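Local coordinates for protein putative Ribokinase II (Escherichia coli O6, PDB 3IQ0) that binds ATP and magnesium and probably phosphorylates a sugar such as ribose, as a member of the pfkB family of carbohydrate kinases, at residues E125-S139 against I156-I170. Residues are numbered along the deposited sequence; the frame is centred on the assembly and turned at random.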
# COMPACT_ATOMS: atom_id res chain seq x y z
N GLU B 125 -6.87 -23.00 17.43
CA GLU B 125 -7.56 -23.26 18.69
C GLU B 125 -6.51 -23.82 19.65
O GLU B 125 -6.70 -23.82 20.86
CB GLU B 125 -8.71 -24.26 18.51
CG GLU B 125 -8.31 -25.70 18.27
CD GLU B 125 -7.43 -25.88 17.05
OE1 GLU B 125 -7.77 -25.34 15.98
OE2 GLU B 125 -6.39 -26.58 17.17
N ASN B 126 -5.41 -24.28 19.08
CA ASN B 126 -4.29 -24.79 19.85
C ASN B 126 -3.63 -23.53 20.40
O ASN B 126 -2.89 -23.56 21.38
CB ASN B 126 -3.31 -25.54 18.94
CG ASN B 126 -1.95 -25.75 19.59
OD1 ASN B 126 -1.81 -26.52 20.54
ND2 ASN B 126 -0.93 -25.06 19.07
N ILE B 127 -3.91 -22.42 19.73
CA ILE B 127 -3.39 -21.11 20.09
C ILE B 127 -4.29 -20.42 21.11
O ILE B 127 -3.82 -19.62 21.92
CB ILE B 127 -3.26 -20.20 18.83
CG1 ILE B 127 -2.16 -20.73 17.91
CG2 ILE B 127 -2.97 -18.76 19.25
CD1 ILE B 127 -1.99 -19.93 16.64
N LEU B 128 -5.58 -20.74 21.07
CA LEU B 128 -6.54 -20.13 21.99
C LEU B 128 -6.96 -21.02 23.14
O LEU B 128 -7.94 -20.72 23.83
CB LEU B 128 -7.78 -19.69 21.21
CG LEU B 128 -7.61 -18.53 20.23
CD1 LEU B 128 -8.83 -18.45 19.30
CD2 LEU B 128 -7.44 -17.22 21.00
N LYS B 129 -6.23 -22.11 23.37
CA LYS B 129 -6.57 -23.04 24.44
C LYS B 129 -6.67 -22.40 25.82
O LYS B 129 -7.59 -22.70 26.58
CB LYS B 129 -5.56 -24.19 24.48
CG LYS B 129 -5.63 -25.09 23.26
CD LYS B 129 -4.95 -26.43 23.49
CE LYS B 129 -5.16 -27.35 22.30
NZ LYS B 129 -4.63 -28.72 22.55
N ASP B 130 -5.72 -21.53 26.16
CA ASP B 130 -5.75 -20.89 27.47
C ASP B 130 -6.29 -19.47 27.41
O ASP B 130 -6.04 -18.67 28.31
CB ASP B 130 -4.35 -20.89 28.09
CG ASP B 130 -3.77 -22.30 28.24
OD1 ASP B 130 -4.49 -23.19 28.74
OD2 ASP B 130 -2.60 -22.51 27.85
N CYS B 131 -7.04 -19.15 26.36
CA CYS B 131 -7.60 -17.82 26.25
C CYS B 131 -8.91 -17.75 27.02
O CYS B 131 -9.88 -18.44 26.68
CB CYS B 131 -7.85 -17.44 24.80
SG CYS B 131 -8.63 -15.82 24.64
N THR B 132 -8.94 -16.91 28.05
CA THR B 132 -10.11 -16.73 28.89
C THR B 132 -10.83 -15.42 28.55
O THR B 132 -11.95 -15.18 28.99
CB THR B 132 -9.71 -16.69 30.38
OG1 THR B 132 -8.79 -15.62 30.58
CG2 THR B 132 -9.06 -18.00 30.80
N HIS B 133 -10.14 -14.56 27.81
CA HIS B 133 -10.69 -13.28 27.41
C HIS B 133 -10.30 -12.99 25.97
O HIS B 133 -9.12 -12.96 25.63
CB HIS B 133 -10.19 -12.16 28.32
CG HIS B 133 -10.81 -12.16 29.68
ND1 HIS B 133 -10.65 -13.20 30.57
CD2 HIS B 133 -11.58 -11.24 30.30
CE1 HIS B 133 -11.31 -12.92 31.69
NE2 HIS B 133 -11.88 -11.73 31.55
N PHE B 134 -11.30 -12.78 25.13
CA PHE B 134 -11.06 -12.49 23.72
C PHE B 134 -11.68 -11.14 23.41
O PHE B 134 -12.86 -10.91 23.69
CB PHE B 134 -11.70 -13.57 22.84
CG PHE B 134 -11.26 -13.52 21.41
CD1 PHE B 134 -9.98 -13.93 21.05
CD2 PHE B 134 -12.12 -13.08 20.42
CE1 PHE B 134 -9.57 -13.89 19.73
CE2 PHE B 134 -11.72 -13.04 19.09
CZ PHE B 134 -10.44 -13.45 18.74
N HIS B 135 -10.87 -10.26 22.83
CA HIS B 135 -11.33 -8.93 22.50
C HIS B 135 -11.47 -8.71 21.00
O HIS B 135 -10.58 -9.05 20.22
CB HIS B 135 -10.38 -7.89 23.07
CG HIS B 135 -10.79 -6.48 22.78
ND1 HIS B 135 -11.80 -5.85 23.48
CD2 HIS B 135 -10.38 -5.61 21.83
CE1 HIS B 135 -11.99 -4.65 22.96
NE2 HIS B 135 -11.14 -4.48 21.97
N ILE B 136 -12.61 -8.14 20.60
CA ILE B 136 -12.89 -7.89 19.20
C ILE B 136 -13.00 -6.40 18.88
O ILE B 136 -13.66 -5.65 19.60
CB ILE B 136 -14.20 -8.58 18.77
CG1 ILE B 136 -14.03 -10.10 18.85
CG2 ILE B 136 -14.57 -8.19 17.35
CD1 ILE B 136 -15.34 -10.85 18.75
N MSE B 137 -12.33 -5.98 17.81
CA MSE B 137 -12.36 -4.60 17.34
C MSE B 137 -13.31 -4.59 16.13
O MSE B 137 -13.08 -5.31 15.16
CB MSE B 137 -10.97 -4.15 16.88
CG MSE B 137 -9.99 -3.88 17.99
SE MSE B 137 -10.56 -2.35 19.02
CE MSE B 137 -9.09 -2.30 20.28
N GLY B 138 -14.37 -3.79 16.20
CA GLY B 138 -15.30 -3.72 15.09
C GLY B 138 -14.63 -3.29 13.80
O GLY B 138 -15.10 -3.62 12.70
N SER B 139 -13.53 -2.55 13.92
CA SER B 139 -12.80 -2.06 12.75
C SER B 139 -12.21 -3.18 11.91
O SER B 139 -11.75 -2.95 10.80
CB SER B 139 -11.68 -1.13 13.20
OG SER B 139 -10.74 -1.84 13.99
N ILE B 156 -14.69 -20.82 19.80
CA ILE B 156 -13.65 -21.55 20.51
C ILE B 156 -13.49 -21.04 21.94
O ILE B 156 -13.46 -21.83 22.88
CB ILE B 156 -12.30 -21.41 19.79
CG1 ILE B 156 -12.35 -22.13 18.44
CG2 ILE B 156 -11.18 -21.95 20.66
CD1 ILE B 156 -11.05 -22.12 17.69
N VAL B 157 -13.40 -19.72 22.09
CA VAL B 157 -13.23 -19.12 23.41
C VAL B 157 -14.43 -19.32 24.32
O VAL B 157 -14.27 -19.60 25.51
CB VAL B 157 -12.93 -17.61 23.29
CG1 VAL B 157 -12.82 -16.98 24.67
CG2 VAL B 157 -11.65 -17.40 22.50
N LYS B 158 -15.64 -19.17 23.79
CA LYS B 158 -16.82 -19.35 24.62
C LYS B 158 -16.97 -20.82 25.00
O LYS B 158 -17.55 -21.14 26.04
CB LYS B 158 -18.07 -18.85 23.90
CG LYS B 158 -18.15 -17.33 23.80
CD LYS B 158 -19.46 -16.86 23.18
CE LYS B 158 -20.60 -16.86 24.19
NZ LYS B 158 -20.53 -15.68 25.12
N ALA B 159 -16.43 -21.71 24.18
CA ALA B 159 -16.50 -23.14 24.46
C ALA B 159 -15.69 -23.48 25.71
O ALA B 159 -16.04 -24.40 26.45
CB ALA B 159 -15.98 -23.94 23.27
N ASN B 160 -14.61 -22.75 25.96
CA ASN B 160 -13.80 -23.01 27.15
C ASN B 160 -14.23 -22.10 28.29
O ASN B 160 -13.51 -21.94 29.28
CB ASN B 160 -12.30 -22.80 26.87
CG ASN B 160 -12.01 -22.49 25.43
OD1 ASN B 160 -12.44 -21.46 24.90
ND2 ASN B 160 -11.26 -23.36 24.77
N GLY B 161 -15.41 -21.50 28.15
CA GLY B 161 -15.94 -20.63 29.18
C GLY B 161 -15.26 -19.28 29.28
O GLY B 161 -15.16 -18.72 30.37
N GLY B 162 -14.81 -18.74 28.15
CA GLY B 162 -14.15 -17.44 28.15
C GLY B 162 -15.09 -16.26 28.04
O GLY B 162 -16.28 -16.42 27.81
N VAL B 163 -14.54 -15.06 28.21
CA VAL B 163 -15.31 -13.81 28.14
C VAL B 163 -14.98 -13.04 26.87
O VAL B 163 -13.83 -12.96 26.45
CB VAL B 163 -15.01 -12.91 29.37
CG1 VAL B 163 -15.75 -11.58 29.24
CG2 VAL B 163 -15.42 -13.62 30.65
N ILE B 164 -16.01 -12.46 26.26
CA ILE B 164 -15.86 -11.70 25.03
C ILE B 164 -16.05 -10.19 25.28
O ILE B 164 -17.03 -9.78 25.92
CB ILE B 164 -16.91 -12.16 23.97
CG1 ILE B 164 -16.78 -13.67 23.73
CG2 ILE B 164 -16.72 -11.39 22.66
CD1 ILE B 164 -15.47 -14.11 23.09
N SER B 165 -15.11 -9.38 24.82
CA SER B 165 -15.21 -7.93 24.95
C SER B 165 -15.31 -7.42 23.52
O SER B 165 -14.71 -8.00 22.61
CB SER B 165 -13.98 -7.33 25.66
OG SER B 165 -12.78 -7.73 25.03
N PHE B 166 -16.05 -6.34 23.32
CA PHE B 166 -16.26 -5.83 21.97
C PHE B 166 -16.23 -4.32 21.91
O PHE B 166 -16.95 -3.65 22.67
CB PHE B 166 -17.60 -6.38 21.45
CG PHE B 166 -18.02 -5.85 20.11
CD1 PHE B 166 -17.10 -5.66 19.08
CD2 PHE B 166 -19.37 -5.60 19.84
CE1 PHE B 166 -17.51 -5.25 17.80
CE2 PHE B 166 -19.79 -5.19 18.57
CZ PHE B 166 -18.86 -5.02 17.55
N ASP B 167 -15.40 -3.79 21.02
CA ASP B 167 -15.26 -2.35 20.82
C ASP B 167 -15.71 -2.02 19.40
O ASP B 167 -15.01 -2.30 18.43
CB ASP B 167 -13.80 -1.93 21.01
CG ASP B 167 -13.58 -0.46 20.72
OD1 ASP B 167 -14.41 0.15 20.02
OD2 ASP B 167 -12.56 0.08 21.19
N PRO B 168 -16.89 -1.40 19.26
CA PRO B 168 -17.47 -1.02 17.97
C PRO B 168 -16.85 0.19 17.27
O PRO B 168 -17.57 1.11 16.91
CB PRO B 168 -18.93 -0.77 18.34
CG PRO B 168 -18.78 -0.07 19.65
CD PRO B 168 -17.74 -0.93 20.37
N ASN B 169 -15.54 0.17 17.07
CA ASN B 169 -14.87 1.29 16.41
C ASN B 169 -14.98 1.10 14.90
O ASN B 169 -13.98 1.09 14.19
CB ASN B 169 -13.40 1.36 16.84
CG ASN B 169 -12.59 0.17 16.36
OD1 ASN B 169 -13.06 -0.96 16.37
ND2 ASN B 169 -11.35 0.42 15.94
N ILE B 170 -16.21 0.98 14.43
CA ILE B 170 -16.49 0.76 13.01
C ILE B 170 -16.62 2.04 12.19
O ILE B 170 -16.77 3.13 12.73
CB ILE B 170 -17.83 -0.02 12.82
CG1 ILE B 170 -17.81 -1.31 13.64
CG2 ILE B 170 -18.03 -0.36 11.35
CD1 ILE B 170 -18.51 -1.16 14.95
O HOH W 1 -12.44 -9.78 26.65
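Strands 131-137 and 163-167 pair in parallel, 19° apart, through a backbone ladder that runs from V163 N on T132 O, by way of F134, S165, I136 and D167, to G138 N on D167 O. On the face bearing the histidines, V163 CB lies over the H133 ring, 4.1 Å from its centroid, a CH-pi contact in which the two side chains run side by side. Next along, S165 OG reaches the edge of the H135 imidazole and hydrogen-bonds ND1 at 2.6 Å. The serine hydroxyl sits between its own N and carbonyl carbon (chi1 53°), which turns it toward H135; a water also bonds it and more weakly F134 O, while F43 stacks on the imidazole. D167 CB is 3.8 Å from H135 NE2 and equally far from the selenium SE of M137, and its carboxylate forms a salt bridge with K228. The two strands and the intervening helix 144-159 form a beta-alpha-beta unit in the central sheet of the ribokinase-type fold. On the helix side, V157 CG2 meets F134 CB at 3.8 Å, the side chains crossing at about a right angle, and touches C131 SG. A Schellman motif with G161 at C-prime ends the helix and leads into strand 163-167. Further along this face, the F166 ring turns its edge to I136 O, CD1 lying 3.5 Å away. Past the strand ends, N169 OD1 accepts S139 N at 3.0 Å, with the donor well above the amide carbonyl plane; S139 OG bonds E11, and N169 belongs to the ATP pocket.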